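Local coordinates for DnaJ homolog subfamily C member 3 (Mus musculus, PDB 3IEG), which acts as a co-chaperone in the unfolded protein response of the endoplasmic reticulum, binding misfolded proteins and stimulating the ATPase activity of its HSC70 partner, at residues T271-S283 against I294-A308. Sequence-based numbering, arbitrary orientation.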
loop_
_atom_site.group_PDB
_atom_site.type_symbol
_atom_site.label_atom_id
_atom_site.label_comp_id
_atom_site.label_asym_id
_atom_site.label_seq_id
_atom_site.Cartn_x
_atom_site.Cartn_y
_atom_site.Cartn_z
ATOM N N THR A 271 6.201 19.845 11.949
ATOM C CA THR A 271 6.226 21.219 12.455
ATOM C C THR A 271 5.023 22.005 11.917
ATOM O O THR A 271 4.327 22.652 12.694
ATOM C CB THR A 271 7.584 21.992 12.261
ATOM O OG1 THR A 271 7.654 22.581 10.957
ATOM C CG2 THR A 271 8.796 21.097 12.503
ATOM N N VAL A 272 4.761 21.914 10.613
ATOM C CA VAL A 272 3.642 22.645 9.983
ATOM C C VAL A 272 2.295 22.310 10.635
ATOM O O VAL A 272 1.503 23.205 10.945
ATOM C CB VAL A 272 3.537 22.381 8.449
ATOM C CG1 VAL A 272 2.456 23.242 7.842
ATOM C CG2 VAL A 272 4.863 22.658 7.754
ATOM N N ARG A 273 2.052 21.021 10.845
ATOM C CA ARG A 273 0.810 20.562 11.436
ATOM C C ARG A 273 0.744 20.968 12.902
ATOM O O ARG A 273 -0.315 21.358 13.383
ATOM C CB ARG A 273 0.669 19.048 11.285
ATOM C CG ARG A 273 -0.733 18.569 10.951
ATOM C CD ARG A 273 -1.044 18.702 9.459
ATOM N NE ARG A 273 -1.492 20.049 9.150
ATOM C CZ ARG A 273 -1.139 20.744 8.080
ATOM N NH1 ARG A 273 -0.318 20.240 7.178
ATOM N NH2 ARG A 273 -1.604 21.964 7.924
ATOM N N SER A 274 1.880 20.890 13.597
ATOM C CA SER A 274 1.967 21.319 14.995
ATOM C C SER A 274 1.729 22.814 15.146
ATOM O O SER A 274 1.004 23.236 16.046
ATOM C CB SER A 274 3.305 20.933 15.618
ATOM O OG SER A 274 3.384 19.525 15.766
ATOM N N LYS A 275 2.327 23.605 14.261
ATOM C CA LYS A 275 2.118 25.043 14.264
ATOM C C LYS A 275 0.652 25.379 14.050
ATOM O O LYS A 275 0.108 26.236 14.749
ATOM C CB LYS A 275 2.989 25.733 13.217
ATOM C CG LYS A 275 4.372 26.157 13.722
ATOM C CD LYS A 275 5.109 26.968 12.651
ATOM C CE LYS A 275 6.574 27.219 13.023
ATOM N NZ LYS A 275 7.202 28.184 12.069
ATOM N N GLU A 276 0.004 24.685 13.114
ATOM C CA GLU A 276 -1.422 24.890 12.880
ATOM C C GLU A 276 -2.250 24.700 14.164
ATOM O O GLU A 276 -3.097 25.526 14.493
ATOM C CB GLU A 276 -1.937 23.971 11.772
ATOM C CG GLU A 276 -3.386 24.263 11.406
ATOM C CD GLU A 276 -4.087 23.123 10.697
ATOM O OE1 GLU A 276 -3.572 22.679 9.647
ATOM O OE2 GLU A 276 -5.175 22.700 11.161
ATOM N N ARG A 277 -2.000 23.607 14.879
ATOM C CA ARG A 277 -2.707 23.331 16.127
ATOM C C ARG A 277 -2.339 24.342 17.230
ATOM O O ARG A 277 -3.183 24.708 18.051
ATOM C CB ARG A 277 -2.491 21.875 16.595
ATOM C CG ARG A 277 -2.997 20.780 15.640
ATOM C CD ARG A 277 -4.464 20.970 15.253
ATOM N NE ARG A 277 -5.403 20.434 16.243
ATOM C CZ ARG A 277 -6.640 20.890 16.437
ATOM N NH1 ARG A 277 -7.100 21.920 15.738
ATOM N NH2 ARG A 277 -7.420 20.333 17.349
ATOM N N ILE A 278 -1.093 24.812 17.230
ATOM C CA ILE A 278 -0.690 25.839 18.179
ATOM C C ILE A 278 -1.429 27.142 17.860
ATOM O O ILE A 278 -1.933 27.816 18.763
ATOM C CB ILE A 278 0.848 26.018 18.244
ATOM C CG1 ILE A 278 1.469 24.849 19.032
ATOM C CG2 ILE A 278 1.222 27.372 18.888
ATOM C CD1 ILE A 278 2.980 24.689 18.876
ATOM N N CYS A 279 -1.520 27.461 16.574
ATOM C CA CYS A 279 -2.344 28.566 16.101
ATOM C C CYS A 279 -3.769 28.465 16.653
ATOM O O CYS A 279 -4.339 29.458 17.106
ATOM C CB CYS A 279 -2.323 28.599 14.573
ATOM S SG CYS A 279 -3.759 29.329 13.788
ATOM N N HIS A 280 -4.316 27.250 16.642
ATOM C CA HIS A 280 -5.626 26.958 17.220
ATOM C C HIS A 280 -5.633 27.205 18.726
ATOM O O HIS A 280 -6.554 27.826 19.241
ATOM C CB HIS A 280 -6.031 25.514 16.904
ATOM C CG HIS A 280 -7.427 25.166 17.322
ATOM N ND1 HIS A 280 -8.543 25.692 16.708
ATOM C CD2 HIS A 280 -7.888 24.326 18.282
ATOM C CE1 HIS A 280 -9.631 25.199 17.274
ATOM N NE2 HIS A 280 -9.262 24.368 18.232
ATOM N N CYS A 281 -4.601 26.731 19.420
ATOM C CA CYS A 281 -4.495 26.899 20.871
ATOM C C CYS A 281 -4.540 28.343 21.334
ATOM O O CYS A 281 -5.370 28.698 22.161
ATOM C CB CYS A 281 -3.248 26.222 21.415
ATOM S SG CYS A 281 -3.513 24.489 21.663
ATOM N N PHE A 282 -3.665 29.177 20.787
ATOM C CA PHE A 282 -3.657 30.593 21.140
ATOM C C PHE A 282 -4.993 31.288 20.825
ATOM O O PHE A 282 -5.510 32.033 21.648
ATOM C CB PHE A 282 -2.456 31.309 20.514
ATOM C CG PHE A 282 -1.155 31.077 21.257
ATOM C CD1 PHE A 282 -0.967 31.587 22.551
ATOM C CD2 PHE A 282 -0.115 30.372 20.668
ATOM C CE1 PHE A 282 0.249 31.383 23.246
ATOM C CE2 PHE A 282 1.103 30.166 21.353
ATOM C CZ PHE A 282 1.281 30.668 22.640
ATOM N N SER A 283 -5.566 31.005 19.659
ATOM C CA SER A 283 -6.875 31.546 19.290
ATOM C C SER A 283 -7.958 31.248 20.331
ATOM O O SER A 283 -8.616 32.158 20.822
ATOM C CB SER A 283 -7.297 31.025 17.913
ATOM O OG SER A 283 -8.494 31.647 17.465
ATOM N N ILE A 294 1.471 33.544 14.689
ATOM C CA ILE A 294 1.788 32.195 14.226
ATOM C C ILE A 294 0.764 31.620 13.262
ATOM O O ILE A 294 1.118 30.797 12.438
ATOM C CB ILE A 294 2.143 31.202 15.380
ATOM C CG1 ILE A 294 0.945 30.355 15.797
ATOM C CG2 ILE A 294 2.802 31.947 16.557
ATOM C CD1 ILE A 294 -0.032 31.064 16.706
ATOM N N CYS A 295 -0.488 32.055 13.342
ATOM C CA CYS A 295 -1.449 31.664 12.317
ATOM C C CYS A 295 -1.014 32.240 10.971
ATOM O O CYS A 295 -1.211 31.606 9.930
ATOM C CB CYS A 295 -2.885 32.074 12.661
ATOM S SG CYS A 295 -3.566 31.334 14.177
ATOM N N SER A 296 -0.401 33.426 11.003
ATOM C CA SER A 296 0.207 34.017 9.808
ATOM C C SER A 296 1.354 33.172 9.275
ATOM O O SER A 296 1.450 32.948 8.073
ATOM C CB SER A 296 0.694 35.430 10.085
ATOM O OG SER A 296 -0.400 36.280 10.343
ATOM N N GLU A 297 2.222 32.702 10.168
ATOM C CA GLU A 297 3.325 31.828 9.767
ATOM C C GLU A 297 2.804 30.615 9.025
ATOM O O GLU A 297 3.226 30.350 7.908
ATOM C CB GLU A 297 4.137 31.366 10.967
ATOM C CG GLU A 297 4.884 32.462 11.669
ATOM C CD GLU A 297 5.638 31.935 12.854
ATOM O OE1 GLU A 297 5.985 30.728 12.836
ATOM O OE2 GLU A 297 5.878 32.723 13.802
ATOM N N VAL A 298 1.877 29.892 9.648
ATOM C CA VAL A 298 1.242 28.741 9.016
ATOM C C VAL A 298 0.722 29.145 7.637
ATOM O O VAL A 298 0.961 28.444 6.656
ATOM C CB VAL A 298 0.108 28.140 9.902
ATOM C CG1 VAL A 298 -0.515 26.922 9.245
ATOM C CG2 VAL A 298 0.644 27.745 11.255
ATOM N N LEU A 299 0.056 30.297 7.566
ATOM C CA LEU A 299 -0.542 30.776 6.322
ATOM C C LEU A 299 0.478 31.214 5.277
ATOM O O LEU A 299 0.206 31.159 4.080
ATOM C CB LEU A 299 -1.547 31.890 6.597
ATOM C CG LEU A 299 -2.916 31.394 7.050
ATOM C CD1 LEU A 299 -3.687 32.497 7.740
ATOM C CD2 LEU A 299 -3.705 30.842 5.883
ATOM N N GLN A 300 1.649 31.645 5.729
ATOM C CA GLN A 300 2.752 31.914 4.824
ATOM C C GLN A 300 3.056 30.654 4.029
ATOM O O GLN A 300 3.234 30.711 2.813
ATOM C CB GLN A 300 4.001 32.358 5.590
ATOM C CG GLN A 300 4.057 33.851 5.932
ATOM C CD GLN A 300 4.468 34.727 4.749
ATOM O OE1 GLN A 300 5.028 34.245 3.758
ATOM N NE2 GLN A 300 4.190 36.025 4.856
HETATM N N MSE A 301 3.090 29.517 4.720
HETATM C CA MSE A 301 3.375 28.236 4.086
HETATM C C MSE A 301 2.150 27.613 3.437
HETATM O O MSE A 301 2.268 26.946 2.416
HETATM C CB MSE A 301 3.983 27.264 5.087
HETATM C CG MSE A 301 5.283 27.756 5.687
HETATM SE SE MSE A 301 5.814 26.679 7.232
HETATM C CE MSE A 301 6.989 27.993 8.147
ATOM N N GLU A 302 0.978 27.821 4.023
ATOM C CA GLU A 302 -0.245 27.250 3.476
ATOM C C GLU A 302 -1.323 28.313 3.350
ATOM O O GLU A 302 -2.223 28.376 4.183
ATOM C CB GLU A 302 -0.744 26.095 4.349
ATOM C CG GLU A 302 0.207 24.913 4.479
ATOM C CD GLU A 302 -0.440 23.713 5.142
ATOM O OE1 GLU A 302 0.239 22.675 5.281
ATOM O OE2 GLU A 302 -1.626 23.798 5.521
ATOM N N PRO A 303 -1.250 29.154 2.302
ATOM C CA PRO A 303 -2.213 30.256 2.161
ATOM C C PRO A 303 -3.683 29.833 2.184
ATOM O O PRO A 303 -4.548 30.666 2.445
ATOM C CB PRO A 303 -1.853 30.873 0.800
ATOM C CG PRO A 303 -1.037 29.824 0.096
ATOM C CD PRO A 303 -0.282 29.137 1.190
ATOM N N ASP A 304 -3.963 28.555 1.936
ATOM C CA ASP A 304 -5.350 28.082 1.854
ATOM C C ASP A 304 -5.842 27.286 3.066
ATOM O O ASP A 304 -6.973 26.791 3.048
ATOM C CB ASP A 304 -5.569 27.260 0.576
ATOM C CG ASP A 304 -5.469 28.101 -0.694
ATOM O OD1 ASP A 304 -6.129 29.168 -0.775
ATOM O OD2 ASP A 304 -4.732 27.687 -1.619
ATOM N N ASN A 305 -5.008 27.161 4.104
ATOM C CA ASN A 305 -5.372 26.434 5.334
ATOM C C ASN A 305 -6.614 27.014 6.014
ATOM O O ASN A 305 -6.543 28.047 6.683
ATOM C CB ASN A 305 -4.191 26.388 6.319
ATOM C CG ASN A 305 -4.446 25.473 7.523
ATOM O OD1 ASN A 305 -5.503 25.517 8.153
ATOM N ND2 ASN A 305 -3.460 24.655 7.854
ATOM N N VAL A 306 -7.745 26.333 5.841
ATOM C CA VAL A 306 -9.035 26.807 6.345
ATOM C C VAL A 306 -9.031 27.021 7.872
ATOM O O VAL A 306 -9.488 28.067 8.350
ATOM C CB VAL A 306 -10.197 25.873 5.898
ATOM C CG1 VAL A 306 -11.546 26.373 6.408
ATOM C CG2 VAL A 306 -10.228 25.753 4.383
ATOM N N ASN A 307 -8.508 26.044 8.619
ATOM C CA ASN A 307 -8.430 26.120 10.090
ATOM C C ASN A 307 -7.669 27.351 10.585
ATOM O O ASN A 307 -8.109 28.037 11.515
ATOM C CB ASN A 307 -7.785 24.857 10.675
ATOM C CG ASN A 307 -8.627 23.610 10.473
ATOM O OD1 ASN A 307 -9.855 23.666 10.429
ATOM N ND2 ASN A 307 -7.959 22.466 10.364
ATOM N N ALA A 308 -6.532 27.616 9.947
ATOM C CA ALA A 308 -5.677 28.763 10.267
ATOM C C ALA A 308 -6.377 30.079 9.949
ATOM O O ALA A 308 -6.251 31.051 10.699
ATOM C CB ALA A 308 -4.339 28.667 9.519
#
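Cys279 and Cys295 are joined by a disulfide, SG to SG 2.1 Å, that pins together the two roughly antiparallel helices of the eighth TPR repeat, the axes of segments 271-283 and 294-301 passing 8.7 Å apart. Next to it the branched Ile294 sits as a knob among Lys275, Ile278, Cys279 and Phe282, its CD1 lying 3.5 Å from Cys279 CA. One turn along, Val298 sets CG2 against Lys275 CB and the backbone N of Glu276, a short branched side chain where the backbones run close. On one flank the extended Lys275 chain crosses Glu297 at about a right angle and brings NZ to OE1, a salt bridge of 2.9 Å.

The polar cluster forms where the second helix has ended. Arg273, its chain folded at the middle two torsions, presents its guanidinium edge to Glu302 and grips it end-on, NH1 to OE1 and NH2 to OE2, the two planes 36° apart. Arg273 NH2 also makes a salt bridge to Glu276 OE1 at 2.7 Å, and so bridges two carboxylates. The CG of Glu276 lies anti to the backbone N (chi1 -174°), and the extended chain carries OE1 to Asn305 ND2 (2.7 Å), which arrives from above the carboxylate plane, while OE2 takes Asn307 ND2 at 2.9 Å. Asn305, an amide able to donate and accept at once, also gives ND2 to Glu302 OE2 and N-caps helix 306-318 by accepting from Ala308 N. A glutamine in place of Glu276 would probably turn an amide NH2 on one of the donors ND2 of Asn305 and Asn307, leaving that asparagine without its acceptor and Arg273 without one of its charged mates. A buried disulfide and, nearer the surface, salt bridges thus fasten the helix pair, and the buried carboxylate of Glu276, its charge probably offset by Arg273, ties the first helix of this repeat to the start of the next.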